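PDB 6BJA: acetyl-CoA acetyltransferase A from Ascaris suum, which belongs to the thiolase family, binds coenzyme A and probably catalyses acetyl transfer between two acetyl-CoA molecules, giving acetoacetyl-CoA and free coenzyme A. Local coordinates for residues 15-20 with 203-208; 120-125 with 258-263; 198-203 with 365-370; 321-326 with 361-366. All coordinates share one frame; numbering follows the deposited sequence.

Interaction 1: residues 15-20 with 203-208; sequences SAVRTP and EVVPVS
Arg18 and Glu203 both place CG between their own backbone N and carbonyl carbon (chi1 68° and 76°) and then run on extended, which brings Arg18 NE to 2.8 Å from Glu203 OE1. This salt bridge lies in the guanidinium plane and uses the anti lone pair of OE1, the carboxylate being turned 81° against the guanidinium. Val204 covers one guanidinium face, its CG2 sitting 3.7 Å above the centre. The backbones form a single bridge: Arg18 N donates to Glu203 O and Val205 N to Arg18 O. Further along, the methyl Val207 CG2 meets Thr19 CG2 at 3.6 Å, and Pro20 CG rests 3.7 Å from Val204 CG1. The side chains of Val17 and Val205 cross at about a right angle, CB of Val17 against CG1 of Val205. The contact joins the polypeptide leading into strand 207-208 to strand 11-23 of the main thiolase sheet. Asp222 forms a second salt bridge with NH1 of Arg18, and Phe200 adds a cation-pi contact. With two carboxylates and an aromatic ring around it, the buried guanidinium very probably keeps its positive charge.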
loop_
_atom_site.group_PDB
_atom_site.type_symbol
_atom_site.label_atom_id
_atom_site.label_comp_id
_atom_site.label_asym_id
_atom_site.label_seq_id
_atom_site.Cartn_x
_atom_site.Cartn_y
_atom_site.Cartn_z
ATOM N N SER A 15 3.318 34.881 26.608
ATOM C CA SER A 15 3.590 33.536 27.067
ATOM C C SER A 15 4.345 32.783 25.996
ATOM O O SER A 15 4.256 33.126 24.813
ATOM C CB SER A 15 2.303 32.796 27.418
ATOM O OG SER A 15 1.466 32.671 26.282
ATOM N N ALA A 16 5.055 31.747 26.436
ATOM C CA ALA A 16 5.958 30.972 25.570
ATOM C C ALA A 16 6.184 29.616 26.238
ATOM O O ALA A 16 6.805 29.535 27.295
ATOM C CB ALA A 16 7.254 31.699 25.374
ATOM N N VAL A 17 5.570 28.576 25.673
ATOM C CA VAL A 17 5.594 27.251 26.271
ATOM C C VAL A 17 5.861 26.184 25.216
ATOM O O VAL A 17 5.666 26.419 24.013
ATOM C CB VAL A 17 4.276 26.908 27.005
ATOM C CG1 VAL A 17 4.016 27.895 28.135
ATOM C CG2 VAL A 17 3.111 26.888 26.057
ATOM N N ARG A 18 6.325 25.019 25.671
ATOM C CA ARG A 18 6.547 23.909 24.755
ATOM C C ARG A 18 6.287 22.570 25.427
ATOM O O ARG A 18 6.387 22.456 26.623
ATOM C CB ARG A 18 7.980 23.953 24.235
ATOM C CG ARG A 18 9.047 23.654 25.298
ATOM C CD ARG A 18 10.411 23.623 24.671
ATOM N NE ARG A 18 11.521 23.208 25.533
ATOM C CZ ARG A 18 11.928 21.958 25.709
ATOM N NH1 ARG A 18 11.271 20.943 25.185
ATOM N NH2 ARG A 18 13.027 21.717 26.423
ATOM N N THR A 19 5.952 21.556 24.648
ATOM C CA THR A 19 5.969 20.197 25.141
ATOM C C THR A 19 7.406 19.752 25.321
ATOM O O THR A 19 8.326 20.315 24.715
ATOM C CB THR A 19 5.271 19.222 24.178
ATOM O OG1 THR A 19 6.051 19.127 22.975
ATOM C CG2 THR A 19 3.856 19.645 23.863
ATOM N N PRO A 20 7.627 18.722 26.143
ATOM C CA PRO A 20 8.864 17.973 25.991
ATOM C C PRO A 20 8.902 17.435 24.570
ATOM O O PRO A 20 7.848 17.233 23.938
ATOM C CB PRO A 20 8.743 16.835 26.995
ATOM C CG PRO A 20 7.552 17.208 27.864
ATOM C CD PRO A 20 6.665 17.995 26.961
ATOM N N GLU A 203 9.331 26.640 31.006
ATOM C CA GLU A 203 8.801 26.560 29.647
ATOM C C GLU A 203 8.102 25.268 29.275
ATOM O O GLU A 203 7.274 25.268 28.366
ATOM C CB GLU A 203 9.943 26.795 28.645
ATOM C CG GLU A 203 10.920 25.636 28.439
ATOM C CD GLU A 203 12.184 26.103 27.745
ATOM O OE1 GLU A 203 12.529 25.586 26.634
ATOM O OE2 GLU A 203 12.854 26.998 28.327
ATOM N N VAL A 204 8.467 24.162 29.912
ATOM C CA VAL A 204 7.928 22.858 29.529
ATOM C C VAL A 204 6.607 22.586 30.203
ATOM O O VAL A 204 6.472 22.769 31.430
ATOM C CB VAL A 204 8.930 21.713 29.851
ATOM C CG1 VAL A 204 8.300 20.354 29.604
ATOM C CG2 VAL A 204 10.150 21.829 28.963
ATOM N N VAL A 205 5.642 22.132 29.419
ATOM C CA VAL A 205 4.345 21.742 29.948
ATOM C C VAL A 205 4.209 20.230 29.760
ATOM O O VAL A 205 4.495 19.691 28.684
ATOM C CB VAL A 205 3.232 22.549 29.267
ATOM C CG1 VAL A 205 3.566 24.019 29.398
ATOM C CG2 VAL A 205 3.124 22.216 27.837
ATOM N N PRO A 206 3.822 19.516 30.822
ATOM C CA PRO A 206 3.789 18.062 30.692
ATOM C C PRO A 206 2.653 17.598 29.809
ATOM O O PRO A 206 1.607 18.257 29.763
ATOM C CB PRO A 206 3.582 17.590 32.134
ATOM C CG PRO A 206 2.851 18.718 32.781
ATOM C CD PRO A 206 3.470 19.957 32.188
ATOM N N VAL A 207 2.864 16.472 29.131
ATOM C CA VAL A 207 1.884 15.918 28.200
ATOM C C VAL A 207 1.369 14.596 28.723
ATOM O O VAL A 207 2.107 13.625 28.878
ATOM C CB VAL A 207 2.476 15.715 26.780
ATOM C CG1 VAL A 207 1.428 15.102 25.856
ATOM C CG2 VAL A 207 2.997 17.033 26.248
ATOM N N SER A 208 0.084 14.589 29.039
ATOM C CA SER A 208 -0.604 13.378 29.438
ATOM C C SER A 208 -0.754 12.459 28.238
ATOM O O SER A 208 -1.142 12.920 27.166
ATOM C CB SER A 208 -1.980 13.722 29.994
ATOM O OG SER A 208 -1.860 14.567 31.130
#

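Interaction 2: residues 120-125 with 258-263; sequences LGSESM and DGAAAC
Leu120 lays its CB against CB of Ala262, 3.5 Å away, and beside the carbonyl oxygen of Ala261. With chi1 at 64°, its CG sits between the backbone N and carbonyl carbon, and the branched end leads off toward strand 57-61. Two residues on, Ser122 and Ala260 pair on the same face: OG of Ser122 is 3.7 Å from CB of Ala260, and the same OG is hydrogen-bonded to Ala33 O. Helix 33-48 packs over this face, with Val40 touching both Ala260 and Ala262.

The two strands run antiparallel, at 173°, with axes 4.7 Å apart at closest approach. In the N-terminal half of the thiolase fold the five strands are ordered 3-2-4-5-1, and strand 257-267 is the fifth, running against its neighbours. Gly121 with Ala261 and Glu123 with Gly259 are the hydrogen-bonded pairs, each joined by two N-H to O bonds.

On the other face the methyl of Ala261 lies under helix 357-371, against Ala362 and Arg363. Glu123 turns its carboxylate away from strand 257-267; OE1 takes the backbone N-H of Gly358 and of Val63, and OE2 that of Leu64, so three peptide donors hold the buried acid. Near the end of strand 116-124, OD1 of Asp258 lies 2.8 Å from N of Met125, while OD2 is hydrogen-bonded to OG of Ser126. The end of Met125 leads away from strand 257-267; its side chain is about 6 Å from the bound coenzyme A.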
loop_
_atom_site.group_PDB
_atom_site.type_symbol
_atom_site.label_atom_id
_atom_site.label_comp_id
_atom_site.label_asym_id
_atom_site.label_seq_id
_atom_site.Cartn_x
_atom_site.Cartn_y
_atom_site.Cartn_z
ATOM N N LEU A 120 2.226 29.227 16.760
ATOM C CA LEU A 120 2.797 27.991 17.248
ATOM C C LEU A 120 3.299 27.095 16.127
ATOM O O LEU A 120 3.092 27.362 14.943
ATOM C CB LEU A 120 1.748 27.244 18.086
ATOM C CG LEU A 120 0.500 26.778 17.352
ATOM C CD1 LEU A 120 0.188 25.348 17.685
ATOM C CD2 LEU A 120 -0.665 27.702 17.650
ATOM N N GLY A 121 3.911 25.994 16.537
ATOM C CA GLY A 121 4.304 24.947 15.622
ATOM C C GLY A 121 4.063 23.618 16.296
ATOM O O GLY A 121 4.161 23.506 17.519
ATOM N N SER A 122 3.745 22.618 15.484
ATOM C CA SER A 122 3.509 21.266 15.954
ATOM C C SER A 122 3.901 20.276 14.888
ATOM O O SER A 122 3.580 20.454 13.713
ATOM C CB SER A 122 2.045 21.037 16.310
ATOM O OG SER A 122 1.899 19.776 16.958
ATOM N N GLU A 123 4.582 19.216 15.295
ATOM C CA GLU A 123 4.973 18.195 14.351
ATOM C C GLU A 123 4.962 16.846 15.019
ATOM O O GLU A 123 5.530 16.677 16.105
ATOM C CB GLU A 123 6.362 18.484 13.771
ATOM C CG GLU A 123 6.634 17.730 12.478
ATOM C CD GLU A 123 5.983 18.397 11.264
ATOM O OE1 GLU A 123 6.257 19.601 11.049
ATOM O OE2 GLU A 123 5.236 17.718 10.518
ATOM N N SER A 124 4.288 15.892 14.383
ATOM C CA SER A 124 4.333 14.504 14.811
ATOM C C SER A 124 4.973 13.700 13.700
ATOM O O SER A 124 4.289 13.181 12.809
ATOM C CB SER A 124 2.949 13.962 15.111
ATOM O OG SER A 124 3.018 12.613 15.543
ATOM N N MET A 125 6.287 13.589 13.749
ATOM C CA MET A 125 6.970 12.868 12.704
ATOM C C MET A 125 6.702 11.368 12.833
ATOM O O MET A 125 6.732 10.633 11.841
ATOM C CB MET A 125 8.451 13.218 12.730
ATOM C CG MET A 125 8.667 14.707 12.520
ATOM S SD MET A 125 10.371 15.317 12.513
ATOM C CE MET A 125 10.957 14.845 10.861
ATOM N N ASP A 258 8.864 14.280 17.823
ATOM C CA ASP A 258 7.514 14.797 18.022
ATOM C C ASP A 258 7.523 15.921 19.071
ATOM O O ASP A 258 8.177 15.791 20.106
ATOM C CB ASP A 258 6.544 13.704 18.518
ATOM C CG ASP A 258 6.453 12.498 17.594
ATOM O OD1 ASP A 258 6.703 12.640 16.390
ATOM O OD2 ASP A 258 6.088 11.400 18.097
ATOM N N GLY A 259 6.791 17.004 18.820
ATOM C CA GLY A 259 6.697 18.089 19.777
ATOM C C GLY A 259 5.967 19.302 19.256
ATOM O O GLY A 259 5.682 19.391 18.060
ATOM N N ALA A 260 5.666 20.232 20.160
ATOM C CA ALA A 260 4.993 21.481 19.814
ATOM C C ALA A 260 5.443 22.621 20.722
ATOM O O ALA A 260 5.970 22.405 21.810
ATOM C CB ALA A 260 3.478 21.309 19.880
ATOM N N ALA A 261 5.258 23.840 20.240
ATOM C CA ALA A 261 5.641 25.031 20.987
ATOM C C ALA A 261 4.768 26.191 20.560
ATOM O O ALA A 261 4.418 26.290 19.386
ATOM C CB ALA A 261 7.105 25.362 20.759
ATOM N N ALA A 262 4.439 27.080 21.496
ATOM C CA ALA A 262 3.486 28.160 21.231
ATOM C C ALA A 262 3.791 29.421 22.000
ATOM O O ALA A 262 4.257 29.358 23.151
ATOM C CB ALA A 262 2.033 27.709 21.578
ATOM N N CYS A 263 3.485 30.557 21.385
ATOM C CA CYS A 263 3.538 31.857 22.052
ATOM C C CYS A 263 2.259 32.623 21.814
ATOM O O CYS A 263 1.720 32.602 20.704
ATOM C CB CYS A 263 4.671 32.727 21.536
ATOM S SG CYS A 263 6.325 32.081 21.687
#

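Interaction 3: residues 198-203 with 365-370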
loop_
_atom_site.group_PDB
_atom_site.type_symbol
_atom_site.label_atom_id
_atom_site.label_comp_id
_atom_site.label_asym_id
_atom_site.label_seq_id
_atom_site.Cartn_x
_atom_site.Cartn_y
_atom_site.Cartn_z
ATOM N N GLY A 198 17.006 21.880 36.343
ATOM C CA GLY A 198 15.663 22.393 36.239
ATOM C C GLY A 198 15.503 23.616 35.357
ATOM O O GLY A 198 14.562 24.377 35.497
ATOM N N ALA A 199 16.442 23.822 34.441
ATOM C CA ALA A 199 16.449 25.045 33.660
ATOM C C ALA A 199 15.314 25.168 32.653
ATOM O O ALA A 199 15.048 26.264 32.176
ATOM C CB ALA A 199 17.773 25.164 32.943
ATOM N N PHE A 200 14.646 24.057 32.363
ATOM C CA PHE A 200 13.535 24.065 31.422
ATOM C C PHE A 200 12.204 24.126 32.164
ATOM O O PHE A 200 11.141 24.012 31.543
ATOM C CB PHE A 200 13.559 22.821 30.500
ATOM C CG PHE A 200 14.665 22.822 29.472
ATOM C CD1 PHE A 200 14.736 23.817 28.529
ATOM C CD2 PHE A 200 15.608 21.815 29.457
ATOM C CE1 PHE A 200 15.731 23.805 27.565
ATOM C CE2 PHE A 200 16.599 21.800 28.480
ATOM C CZ PHE A 200 16.644 22.804 27.555
ATOM N N ASN A 201 12.231 24.329 33.480
ATOM C CA ASN A 201 10.988 24.253 34.247
ATOM C C ASN A 201 10.037 25.410 34.044
ATOM O O ASN A 201 8.849 25.272 34.367
ATOM C CB ASN A 201 11.298 24.123 35.731
ATOM C CG ASN A 201 11.840 22.756 36.090
ATOM O OD1 ASN A 201 11.927 21.861 35.245
ATOM N ND2 ASN A 201 12.213 22.586 37.343
ATOM N N LYS A 202 10.491 26.534 33.490
ATOM C CA LYS A 202 9.563 27.642 33.199
ATOM C C LYS A 202 8.785 27.439 31.918
ATOM O O LYS A 202 7.724 28.037 31.746
ATOM C CB LYS A 202 10.293 28.979 33.084
ATOM C CG LYS A 202 10.998 29.387 34.387
ATOM C CD LYS A 202 11.643 30.763 34.283
ATOM C CE LYS A 202 12.823 30.759 33.330
ATOM N NZ LYS A 202 13.501 32.114 33.290
ATOM N N GLU A 203 9.331 26.640 31.006
ATOM C CA GLU A 203 8.801 26.560 29.647
ATOM C C GLU A 203 8.102 25.268 29.275
ATOM O O GLU A 203 7.274 25.268 28.366
ATOM C CB GLU A 203 9.943 26.795 28.645
ATOM C CG GLU A 203 10.920 25.636 28.439
ATOM C CD GLU A 203 12.184 26.103 27.745
ATOM O OE1 GLU A 203 12.529 25.586 26.634
ATOM O OE2 GLU A 203 12.854 26.998 28.327
ATOM N N VAL A 365 12.491 29.926 20.014
ATOM C CA VAL A 365 12.072 31.201 20.590
ATOM C C VAL A 365 11.648 31.019 22.052
ATOM O O VAL A 365 11.994 31.831 22.922
ATOM C CB VAL A 365 10.927 31.837 19.789
ATOM C CG1 VAL A 365 10.364 33.053 20.501
ATOM C CG2 VAL A 365 11.408 32.222 18.386
ATOM N N VAL A 366 10.888 29.960 22.336
ATOM C CA VAL A 366 10.505 29.646 23.708
ATOM C C VAL A 366 11.742 29.458 24.588
ATOM O O VAL A 366 11.844 30.062 25.652
ATOM C CB VAL A 366 9.601 28.387 23.763
ATOM C CG1 VAL A 366 9.405 27.930 25.206
ATOM C CG2 VAL A 366 8.267 28.673 23.096
ATOM N N THR A 367 12.698 28.644 24.151
ATOM C CA THR A 367 13.903 28.410 24.930
ATOM C C THR A 367 14.708 29.691 25.119
ATOM O O THR A 367 15.211 29.964 26.239
ATOM C CB THR A 367 14.728 27.323 24.266
ATOM O OG1 THR A 367 13.953 26.114 24.291
ATOM C CG2 THR A 367 16.047 27.089 24.987
ATOM N N LEU A 368 14.816 30.500 24.072
ATOM C CA LEU A 368 15.520 31.774 24.183
ATOM C C LEU A 368 14.867 32.690 25.221
ATOM O O LEU A 368 15.559 33.271 26.068
ATOM C CB LEU A 368 15.570 32.479 22.823
ATOM C CG LEU A 368 16.247 33.845 22.822
ATOM C CD1 LEU A 368 17.738 33.701 23.117
ATOM C CD2 LEU A 368 16.021 34.555 21.505
ATOM N N VAL A 369 13.550 32.855 25.120
ATOM C CA VAL A 369 12.827 33.762 25.992
ATOM C C VAL A 369 13.119 33.394 27.440
ATOM O O VAL A 369 13.412 34.259 28.268
ATOM C CB VAL A 369 11.307 33.719 25.697
ATOM C CG1 VAL A 369 10.492 34.317 26.861
ATOM C CG2 VAL A 369 11.012 34.453 24.398
ATOM N N HIS A 370 13.085 32.109 27.757
ATOM C CA HIS A 370 13.175 31.716 29.155
ATOM C C HIS A 370 14.613 31.586 29.675
ATOM O O HIS A 370 14.831 31.475 30.870
ATOM C CB HIS A 370 12.396 30.432 29.359
ATOM C CG HIS A 370 10.929 30.666 29.332
ATOM N ND1 HIS A 370 10.298 31.472 30.258
ATOM C CD2 HIS A 370 9.972 30.263 28.461
ATOM C CE1 HIS A 370 9.012 31.535 29.966
ATOM N NE2 HIS A 370 8.790 30.803 28.887
HETATM O O HOH W 1 11.345 33.508 31.862
HETATM O O HOH W 2 15.270 28.070 28.237
#
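Thr367 donates its hydroxyl proton from OG1 to OE1 of Glu203 over 2.8 Å, meeting that oxygen on the syn side and 16° out of the carboxylate plane. The other oxygen, OE2, takes a proton from water 2, which also donates to the backbone O of Thr367, so both carboxylate oxygens are tied to one residue of the helix. The aliphatic part of Glu203 is gripped as well: its CB touches CD2 of the His370 ring at 3.5 Å and CG1 of Val366 at 3.7 Å. The side chains of Glu203 and His370 slide past each other in opposite directions, carboxylate and ring planes 41° apart.

The Lys202 carbonyl O lies over one face of the imidazole, offset toward the rim, and Val369 CG1 covers the opposite face. The Lys202 chain bends at chi3 (-69°), bringing NZ back to His370 O at 2.8 Å. Water 1 accepts from NZ and is also bonded to ND1 of His370, 2.8 Å away. NE2 of His370 is hydrogen-bonded to Ala16 O, which suggests that the imidazole carries a proton there.

In the second shell, Arg363 NH1 is bonded to OG1 of Thr367. Phe200 presents its edge, CE1, to Thr367 CG2, and its ring meets that of Trp195 obliquely. Phe200 lies in a type I turn from Gly198 to Asn201, which starts at the glycine of the Schellman motif ending helix 177-197. The loop is thus pinned to helix 357-371, which also packs on strands 11-23, 319-322 and 388-396.

Interaction 4: residues 321-326 with 361-366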
loop_
_atom_site.group_PDB
_atom_site.type_symbol
_atom_site.label_atom_id
_atom_site.label_comp_id
_atom_site.label_asym_id
_atom_site.label_seq_id
_atom_site.Cartn_x
_atom_site.Cartn_y
_atom_site.Cartn_z
ATOM N N GLU A 321 20.077 31.599 20.034
ATOM C CA GLU A 321 19.608 30.268 19.692
ATOM C C GLU A 321 19.774 30.087 18.198
ATOM O O GLU A 321 19.164 30.837 17.419
ATOM C CB GLU A 321 18.143 30.047 20.071
ATOM C CG GLU A 321 17.898 29.838 21.542
ATOM C CD GLU A 321 18.337 28.473 22.058
ATOM O OE1 GLU A 321 18.092 27.452 21.387
ATOM O OE2 GLU A 321 18.899 28.409 23.166
ATOM N N ILE A 322 20.574 29.105 17.807
ATOM C CA ILE A 322 20.704 28.722 16.393
ATOM C C ILE A 322 20.228 27.294 16.289
ATOM O O ILE A 322 20.754 26.404 16.937
ATOM C CB ILE A 322 22.166 28.859 15.829
ATOM C CG1 ILE A 322 22.272 28.296 14.414
ATOM C CG2 ILE A 322 23.192 28.154 16.715
ATOM C CD1 ILE A 322 21.442 29.032 13.402
ATOM N N ASN A 323 19.169 27.055 15.519
ATOM C CA ASN A 323 18.629 25.712 15.510
ATOM C C ASN A 323 19.644 24.751 14.910
ATOM O O ASN A 323 20.186 24.993 13.821
ATOM C CB ASN A 323 17.300 25.631 14.752
ATOM C CG ASN A 323 16.627 24.274 14.922
ATOM O OD1 ASN A 323 16.320 23.576 13.945
ATOM N ND2 ASN A 323 16.412 23.893 16.150
ATOM N N GLU A 324 19.879 23.655 15.620
ATOM C CA GLU A 324 20.939 22.705 15.250
ATOM C C GLU A 324 20.417 21.623 14.326
ATOM O O GLU A 324 20.300 20.467 14.733
ATOM C CB GLU A 324 21.557 22.052 16.492
ATOM C CG GLU A 324 22.122 23.037 17.457
ATOM C CD GLU A 324 22.719 22.387 18.693
ATOM O OE1 GLU A 324 22.442 21.191 18.976
ATOM O OE2 GLU A 324 23.427 23.118 19.403
ATOM N N ALA A 325 20.121 21.981 13.079
ATOM C CA ALA A 325 19.747 20.972 12.113
ATOM C C ALA A 325 20.843 19.918 12.079
ATOM O O ALA A 325 20.572 18.719 12.061
ATOM C CB ALA A 325 19.533 21.589 10.757
ATOM N N PHE A 326 22.085 20.405 12.107
ATOM C CA PHE A 326 23.287 19.580 12.161
ATOM C C PHE A 326 24.269 20.293 13.072
ATOM O O PHE A 326 24.132 21.485 13.292
ATOM C CB PHE A 326 23.898 19.393 10.764
ATOM C CG PHE A 326 22.946 18.782 9.794
ATOM C CD1 PHE A 326 22.865 17.415 9.672
ATOM C CD2 PHE A 326 22.082 19.575 9.059
ATOM C CE1 PHE A 326 21.959 16.831 8.817
ATOM C CE2 PHE A 326 21.162 19.009 8.203
ATOM C CZ PHE A 326 21.092 17.638 8.083
ATOM N N GLY A 361 11.018 26.191 15.055
ATOM C CA GLY A 361 11.087 27.641 15.026
ATOM C C GLY A 361 10.553 28.287 16.286
ATOM O O GLY A 361 11.221 29.079 16.945
ATOM N N ALA A 362 9.330 27.922 16.668
ATOM C CA ALA A 362 8.773 28.439 17.911
ATOM C C ALA A 362 9.498 27.872 19.141
ATOM O O ALA A 362 9.658 28.557 20.152
ATOM C CB ALA A 362 7.308 28.124 17.981
ATOM N N ARG A 363 9.953 26.633 19.041
ATOM C CA ARG A 363 10.595 25.977 20.171
ATOM C C ARG A 363 11.864 26.752 20.553
ATOM O O ARG A 363 12.103 26.993 21.739
ATOM C CB ARG A 363 10.911 24.512 19.849
ATOM C CG ARG A 363 11.068 23.579 21.062
ATOM C CD ARG A 363 12.404 23.736 21.777
ATOM N NE ARG A 363 13.532 23.396 20.895
ATOM C CZ ARG A 363 14.788 23.761 21.124
ATOM N NH1 ARG A 363 15.098 24.521 22.161
ATOM N NH2 ARG A 363 15.730 23.378 20.286
ATOM N N ILE A 364 12.670 27.175 19.576
ATOM C CA ILE A 364 13.880 27.907 19.956
ATOM C C ILE A 364 13.583 29.320 20.460
ATOM O O ILE A 364 14.302 29.840 21.312
ATOM C CB ILE A 364 14.930 27.972 18.817
ATOM C CG1 ILE A 364 14.462 28.789 17.603
ATOM C CG2 ILE A 364 15.324 26.553 18.428
ATOM C CD1 ILE A 364 15.609 29.126 16.583
ATOM N N VAL A 365 12.491 29.926 20.014
ATOM C CA VAL A 365 12.072 31.201 20.590
ATOM C C VAL A 365 11.648 31.019 22.052
ATOM O O VAL A 365 11.994 31.831 22.922
ATOM C CB VAL A 365 10.927 31.837 19.789
ATOM C CG1 VAL A 365 10.364 33.053 20.501
ATOM C CG2 VAL A 365 11.408 32.222 18.386
ATOM N N VAL A 366 10.888 29.960 22.336
ATOM C CA VAL A 366 10.505 29.646 23.708
ATOM C C VAL A 366 11.742 29.458 24.588
ATOM O O VAL A 366 11.844 30.062 25.652
ATOM C CB VAL A 366 9.601 28.387 23.763
ATOM C CG1 VAL A 366 9.405 27.930 25.206
ATOM C CG2 VAL A 366 8.267 28.673 23.096
HETATM O O HOH W 3 17.817 25.017 21.911
#
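Glu321, one residue before the end of strand 319-322, faces Ile364 of helix 357-371, their CA atoms 6.2 Å apart, the closest CA pair of the two segments. Past Ile322 the chain leaves the strand and makes an inverse gamma turn centred on Glu324. Its sequence from Asn323 to Phe326 is the NEAF loop of thiolases, and Ala325 and Phe326 line the coenzyme A pocket here.

Ile364 carries the packing. Its CG1 lies between the backbone N and carbonyl carbon (chi1 66°), which leaves CG2 to face Asn323 and to lie 3.7 Å above the guanidinium plane of Arg363, offset toward its rim. Glu321 slides past Ile364 in the opposite direction: CB meets CB at 4.0 Å, and CG of Glu321 lies 3.6 Å from the carbonyl O of Ile364. Asn323 crosses the isoleucine at about a right angle, with ND2 3.7 Å from CG2. The same asparagine side chain is about 3 Å from that of His355, the predicted proton acceptor.

The charges of Glu321 and Arg363 do not meet directly: OE1 and NH1 are 4.3 Å apart, beyond a salt bridge. NH1 of Arg363 is hydrogen-bonded to OG1 of Thr367. Water 3 lies between the two charges, near the plane of the guanidinium, and accepts a hydrogen bond from Arg363 NH1 over 2.8 Å.

In the fold
Interactions 1 and 2 lie on one mixed sheet, their centres 10 Å apart, where strands 11-23 and 257-267 are neighbours; their segments alternate along the chain. Interactions 3 and 4 both end on helix 357-371 and overlap at Val365 and Val366; their centres are 12 Å apart. That helix links all four: Val366 touches Ala16, Glu203 and Ala261, while Arg363 packs on Arg18. Interactions 1 and 3 share Glu203, and their centres are 9 Å apart. Interaction 3 joins the N-terminal and C-terminal thiolase domains, whereas interaction 4 lies within the C-terminal domain and follows interactions 1 and 2 in series. The helix thus packs between strands of both thiolase halves, with the NEAF loop 323-326 alongside.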